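Local atomic coordinates of HI1317 (Haemophilus influenzae, PDB entry 1JOV), a protein that probably interconverts the alpha and beta anomers of D-glucose 6-phosphate. Residues 38-43 and 69-75; 93-97 and 122-126. All coordinates share one frame; numbering follows the deposited sequence. Where two conformers were deposited one is given.

In the fold
Contact 1 lies near the middle of the chain and is wholly buried, whereas contact 2 sits farther out and is partly buried, with a charged pair at its outer part. The two are joined through residues 38-40: Gly39 N lies 2.8 Å from Arg94 O, a probable hydrogen bond, and the methyl of Ala40 packs on the Trp96 indole. Contact 1 ties the start of strand 41-47 to the loop entering strand 75-76, which belongs to a different sheet, using an amide, backbone carbonyls and bridging waters. Contact 2 packs the loop leading into strand 97-104 against strand 121-129, two strands along in the same antiparallel sheet, by a salt bridge and aromatic packing.

Contact 1. Residues 38-43 and 69-75; sequences QGAQLI and IRGGVPI. With SO4 (sulfate ion), chain B.
Gln41 reaches across to 69-75 with its amide nitrogen, which is shared unequally between two backbone carbonyls. NE2 donates to Gly71 O at 2.9 Å, nearly along the C=O axis, and to Ile69 O at 3.1 Å from above that carbonyl's plane. Both acceptors lie close to the amide plane, and this fixes the flip of the amide: the nitrogen faces the carbonyls, while OE1 accepts from two waters. With CG anti to the backbone N (chi1 -169°) and the chain extended beyond it, glutamine has just the length to span this distance. Pro74 packs obliquely against the amide, its CA 3.6 Å from Gln41 CD.

Packing is tightest where Gly72 passes Ile43, their CA atoms 3.9 Å apart; Gly72 CA also lies 3.0 Å from Leu42 O, and its positive phi of 70° suits glycine. Beside it Val73 N donates to Leu42 O at 2.8 Å. In this galactose mutarotase-like beta fold, the 69-75 loop runs beside the predicted active site, the side chain of Pro74 being about 4 Å from that of His150.

Toward Gly39 and Ala40 the backbones diverge and water fills in. One water joins Gly39 O, Gln41 OE1 and Ile75 N; another links Ala40 O and Leu42 N to Val73 O. On the far side Arg70, partly exposed, turns away from 38-43. Its guanidinium meets a sulfate, probably from the crystallisation liquor, edge-on, NH2 of Arg70 to O3 at 2.6 Å; Arg92 also binds this ion, and Tyr152 and Ser234 hold the arginine.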
loop_
_atom_site.group_PDB
_atom_site.type_symbol
_atom_site.label_atom_id
_atom_site.label_comp_id
_atom_site.label_asym_id
_atom_site.label_seq_id
_atom_site.Cartn_x
_atom_site.Cartn_y
_atom_site.Cartn_z
ATOM N N GLN A 38 -9.994 -7.565 -4.779
ATOM C CA GLN A 38 -10.649 -7.076 -3.596
ATOM C C GLN A 38 -9.760 -5.879 -3.162
ATOM O O GLN A 38 -8.584 -6.057 -2.844
ATOM C CB GLN A 38 -10.758 -8.056 -2.447
ATOM C CG GLN A 38 -11.263 -7.396 -1.174
ATOM C CD GLN A 38 -11.378 -8.369 -0.036
ATOM O OE1 GLN A 38 -12.206 -9.277 -0.083
ATOM N NE2 GLN A 38 -10.665 -8.383 1.078
ATOM N N GLY A 39 -10.326 -4.710 -3.127
ATOM C CA GLY A 39 -9.610 -3.497 -2.664
ATOM C C GLY A 39 -8.582 -2.982 -3.717
ATOM O O GLY A 39 -7.737 -2.128 -3.333
ATOM N N ALA A 40 -8.639 -3.473 -4.947
ATOM C CA ALA A 40 -7.621 -3.116 -5.970
ATOM C C ALA A 40 -6.280 -3.064 -5.259
ATOM O O ALA A 40 -5.544 -2.035 -5.348
ATOM C CB ALA A 40 -7.989 -1.725 -6.564
ATOM N N GLN A 41 -5.909 -4.129 -4.549
ATOM C CA GLN A 41 -4.812 -4.059 -3.630
ATOM C C GLN A 41 -3.519 -4.691 -4.117
ATOM O O GLN A 41 -3.434 -5.913 -4.292
ATOM C CB GLN A 41 -5.219 -4.656 -2.282
ATOM C CG GLN A 41 -4.286 -4.418 -1.180
ATOM C CD GLN A 41 -4.955 -4.750 0.153
ATOM O OE1 GLN A 41 -6.154 -4.581 0.346
ATOM N NE2 GLN A 41 -4.078 -5.151 1.120
ATOM N N LEU A 42 -2.554 -3.891 -4.554
ATOM C CA LEU A 42 -1.246 -4.474 -4.911
ATOM C C LEU A 42 -0.658 -5.240 -3.678
ATOM O O LEU A 42 -0.569 -4.652 -2.568
ATOM C CB LEU A 42 -0.345 -3.280 -5.249
ATOM C CG LEU A 42 1.077 -3.663 -5.714
ATOM C CD1 LEU A 42 1.220 -4.568 -6.989
ATOM C CD2 LEU A 42 1.869 -2.342 -5.924
ATOM N N ILE A 43 -0.485 -6.557 -3.803
ATOM C CA ILE A 43 0.144 -7.293 -2.709
ATOM C C ILE A 43 1.550 -7.826 -2.868
ATOM O O ILE A 43 2.130 -8.324 -1.883
ATOM C CB ILE A 43 -0.842 -8.433 -2.288
ATOM C CG1 ILE A 43 -1.249 -9.271 -3.496
ATOM C CG2 ILE A 43 -2.061 -7.734 -1.674
ATOM C CD1 ILE A 43 -1.930 -10.608 -3.121
ATOM N N ILE A 69 -7.093 -7.557 3.485
ATOM C CA ILE A 69 -5.860 -8.280 3.374
ATOM C C ILE A 69 -4.747 -7.543 4.091
ATOM O O ILE A 69 -4.576 -6.334 3.932
ATOM C CB ILE A 69 -5.481 -8.468 1.853
ATOM C CG1 ILE A 69 -6.524 -9.370 1.150
ATOM C CG2 ILE A 69 -4.035 -8.970 1.585
ATOM C CD1 ILE A 69 -6.520 -9.195 -0.416
ATOM N N ARG A 70 -3.950 -8.265 4.899
ATOM C CA ARG A 70 -2.907 -7.729 5.728
ATOM C C ARG A 70 -1.605 -7.694 4.976
ATOM O O ARG A 70 -0.807 -8.669 4.891
ATOM C CB ARG A 70 -2.742 -8.608 7.023
ATOM C CG ARG A 70 -1.684 -8.104 7.906
ATOM C CD ARG A 70 -1.926 -6.701 8.576
ATOM N NE ARG A 70 -3.002 -6.723 9.570
ATOM C CZ ARG A 70 -3.624 -5.682 10.069
ATOM N NH1 ARG A 70 -3.200 -4.453 9.759
ATOM N NH2 ARG A 70 -4.632 -5.831 10.965
ATOM N N GLY A 71 -1.307 -6.547 4.366
ATOM C CA GLY A 71 -0.072 -6.426 3.586
ATOM C C GLY A 71 -0.225 -5.713 2.261
ATOM O O GLY A 71 -1.340 -5.349 1.902
ATOM N N GLY A 72 0.823 -5.493 1.489
ATOM C CA GLY A 72 0.609 -4.824 0.211
ATOM C C GLY A 72 0.240 -3.340 0.355
ATOM O O GLY A 72 0.793 -2.637 1.210
ATOM N N VAL A 73 -0.696 -2.855 -0.485
ATOM C CA VAL A 73 -1.044 -1.440 -0.399
ATOM C C VAL A 73 -2.533 -1.289 -0.305
ATOM O O VAL A 73 -3.244 -1.044 -1.223
ATOM C CB VAL A 73 -0.537 -0.688 -1.684
ATOM C CG1 VAL A 73 -0.794 0.792 -1.480
ATOM C CG2 VAL A 73 0.910 -0.992 -1.882
ATOM N N PRO A 74 -3.101 -1.500 0.880
ATOM C CA PRO A 74 -4.539 -1.351 1.092
ATOM C C PRO A 74 -4.900 0.121 0.819
ATOM O O PRO A 74 -4.129 1.050 1.142
ATOM C CB PRO A 74 -4.769 -1.562 2.616
ATOM C CG PRO A 74 -3.472 -2.256 3.085
ATOM C CD PRO A 74 -2.290 -1.805 2.087
ATOM N N ILE A 75 -6.051 0.300 0.272
ATOM C CA ILE A 75 -6.618 1.624 0.001
ATOM C C ILE A 75 -7.567 2.002 1.121
ATOM O O ILE A 75 -8.586 1.273 1.265
ATOM C CB ILE A 75 -7.406 1.544 -1.361
ATOM C CG1 ILE A 75 -6.574 1.047 -2.596
ATOM C CG2 ILE A 75 -8.131 2.882 -1.698
ATOM C CD1 ILE A 75 -5.462 1.984 -2.838
HETATM S S SO4 B . -6.799 -3.045 10.590
HETATM O O1 SO4 B . -6.121 -3.264 9.326
HETATM O O2 SO4 B . -6.639 -1.652 10.877
HETATM O O3 SO4 B . -6.232 -3.870 11.680
HETATM O O4 SO4 B . -8.169 -3.468 10.476
HETATM O O HOH W 1 -8.201 -6.173 1.152
HETATM O O HOH W 2 -7.340 -2.167 -0.664
HETATM O O HOH W 3 -3.173 -1.097 -4.094
#

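Contact 2. Residues 93-97 and 122-126; sequences IRLWQ and EAKVS
Arg94 and Glu122 form a two-pronged salt bridge in which the arginine presents both terminal nitrogens. NH1 of Arg94 donates to Glu122 OE2 and NH2 to Glu122 OE1, each at 2.9 Å and both bonds fairly straight. Both oxygens lie near the guanidinium plane, but the fit is not coplanar, since the two flat groups are turned 49° against each other. OE2 is met on its syn side, though somewhat out of the carboxylate plane, and OE1 from well above that plane. Glu122 holds its carboxylate out on an extended chain, CG anti to the backbone N (chi1 -179°), and the arginine bends at chi3 to meet it. Thr90 OG1 and Phe115 O take further bonds from NH1 and NH2, so the guanidinium is held from several directions and its rotation is restricted. Long charged side chains suit this partly exposed position, where they can bridge two backbones that stay well apart.

Farther in, Trp96 lays its six-membered ring against the strand. CZ3 of Trp96 lies 3.6 Å from Val125 CG2, and CH2 is 3.9 Å from Ala123 CB. The ring edge also points at the strand backbone, Trp96 CZ3 being 3.7 Å from Lys124 C. Ala123 and Val125 offer small, compact apolar surfaces to the indole, whose NE1 is hydrogen-bonded to Ala91 O. Phe137 of the next strand touches Trp96, Ala123 and Val125, completing an apolar cluster. Lys124 points away between these two inward-facing residues, the alternation expected of a beta strand, while Glu122 and Ala123, both opposite Leu114, form a classic beta bulge.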
loop_
_atom_site.group_PDB
_atom_site.type_symbol
_atom_site.label_atom_id
_atom_site.label_comp_id
_atom_site.label_asym_id
_atom_site.label_seq_id
_atom_site.Cartn_x
_atom_site.Cartn_y
_atom_site.Cartn_z
ATOM N N ILE A 93 -12.332 -3.630 1.307
ATOM C CA ILE A 93 -13.194 -4.813 1.444
ATOM C C ILE A 93 -14.242 -5.058 0.379
ATOM O O ILE A 93 -15.131 -5.904 0.566
ATOM C CB ILE A 93 -13.834 -4.817 2.830
ATOM C CG1 ILE A 93 -14.621 -3.579 3.090
ATOM C CG2 ILE A 93 -12.741 -5.082 3.771
ATOM C CD1 ILE A 93 -15.612 -3.681 4.416
ATOM N N ARG A 94 -14.176 -4.310 -0.728
ATOM C CA ARG A 94 -15.107 -4.360 -1.832
ATOM C C ARG A 94 -14.327 -4.763 -3.137
ATOM O O ARG A 94 -13.146 -4.573 -3.186
ATOM C CB ARG A 94 -15.759 -3.020 -2.081
ATOM C CG ARG A 94 -16.695 -2.592 -0.929
ATOM C CD ARG A 94 -17.068 -1.040 -0.838
ATOM N NE ARG A 94 -17.650 -0.537 -2.069
ATOM C CZ ARG A 94 -17.780 0.749 -2.367
ATOM N NH1 ARG A 94 -17.347 1.691 -1.512
ATOM N NH2 ARG A 94 -18.342 1.098 -3.547
ATOM N N LEU A 95 -14.969 -5.506 -4.006
ATOM C CA LEU A 95 -14.344 -5.970 -5.229
ATOM C C LEU A 95 -14.317 -4.771 -6.184
ATOM O O LEU A 95 -15.338 -4.126 -6.432
ATOM C CB LEU A 95 -15.232 -7.018 -5.986
ATOM C CG LEU A 95 -14.939 -8.340 -5.346
ATOM C CD1 LEU A 95 -16.057 -9.362 -5.718
ATOM C CD2 LEU A 95 -13.629 -8.784 -5.849
ATOM N N TRP A 96 -13.150 -4.554 -6.738
ATOM C CA TRP A 96 -12.988 -3.614 -7.869
ATOM C C TRP A 96 -12.923 -4.390 -9.208
ATOM O O TRP A 96 -12.614 -5.610 -9.205
ATOM C CB TRP A 96 -11.708 -2.838 -7.663
ATOM C CG TRP A 96 -11.653 -1.983 -6.421
ATOM C CD1 TRP A 96 -11.900 -2.321 -5.060
ATOM C CD2 TRP A 96 -11.173 -0.617 -6.396
ATOM N NE1 TRP A 96 -11.673 -1.219 -4.281
ATOM C CE2 TRP A 96 -11.233 -0.168 -5.088
ATOM C CE3 TRP A 96 -10.786 0.272 -7.397
ATOM C CZ2 TRP A 96 -10.782 1.085 -4.691
ATOM C CZ3 TRP A 96 -10.363 1.584 -7.046
ATOM C CH2 TRP A 96 -10.425 2.003 -5.682
ATOM N N GLN A 97 -13.052 -3.675 -10.317
ATOM C CA GLN A 97 -12.925 -4.288 -11.621
ATOM C C GLN A 97 -11.657 -3.793 -12.317
ATOM O O GLN A 97 -11.254 -2.668 -12.160
ATOM C CB GLN A 97 -14.122 -3.925 -12.483
ATOM C CG GLN A 97 -15.418 -4.701 -12.090
ATOM C CD GLN A 97 -15.955 -4.253 -10.756
ATOM O OE1 GLN A 97 -16.289 -5.106 -9.856
ATOM N NE2 GLN A 97 -16.066 -2.945 -10.563
ATOM N N GLU A 122 -17.044 5.314 -8.349
ATOM C CA GLU A 122 -16.774 5.916 -7.066
ATOM C C GLU A 122 -15.272 6.297 -6.926
ATOM O O GLU A 122 -14.934 7.302 -6.334
ATOM C CB GLU A 122 -17.216 4.974 -5.920
ATOM C CG GLU A 122 -16.968 5.584 -4.567
ATOM C CD GLU A 122 -17.584 4.613 -3.518
ATOM O OE1 GLU A 122 -18.682 3.996 -3.815
ATOM O OE2 GLU A 122 -16.983 4.417 -2.450
ATOM N N ALA A 123 -14.376 5.464 -7.495
ATOM C CA ALA A 123 -12.923 5.696 -7.328
ATOM C C ALA A 123 -12.199 4.902 -8.404
ATOM O O ALA A 123 -12.729 3.959 -9.037
ATOM C CB ALA A 123 -12.429 5.295 -5.895
ATOM N N LYS A 124 -10.963 5.284 -8.596
ATOM C CA LYS A 124 -10.125 4.622 -9.578
ATOM C C LYS A 124 -8.742 4.316 -8.971
ATOM O O LYS A 124 -8.305 5.052 -8.092
ATOM C CB LYS A 124 -10.010 5.501 -10.821
ATOM C CG LYS A 124 -9.239 4.896 -11.994
ATOM C CD LYS A 124 -9.473 5.681 -13.265
ATOM C CE LYS A 124 -8.997 7.125 -13.148
ATOM N NZ LYS A 124 -9.007 7.825 -14.459
ATOM N N VAL A 125 -8.050 3.303 -9.405
ATOM C CA VAL A 125 -6.639 3.130 -9.023
ATOM C C VAL A 125 -5.888 2.792 -10.281
ATOM O O VAL A 125 -6.302 1.917 -11.053
ATOM C CB VAL A 125 -6.409 1.998 -7.995
ATOM C CG1 VAL A 125 -4.941 1.635 -7.932
ATOM C CG2 VAL A 125 -6.920 2.409 -6.617
ATOM N N SER A 126 -4.759 3.479 -10.495
ATOM C CA SER A 126 -3.916 3.047 -11.593
ATOM C C SER A 126 -2.582 2.583 -11.034
ATOM O O SER A 126 -2.071 3.102 -10.063
ATOM C CB SER A 126 -3.564 4.192 -12.611
ATOM O OG SER A 126 -2.890 5.259 -11.968
#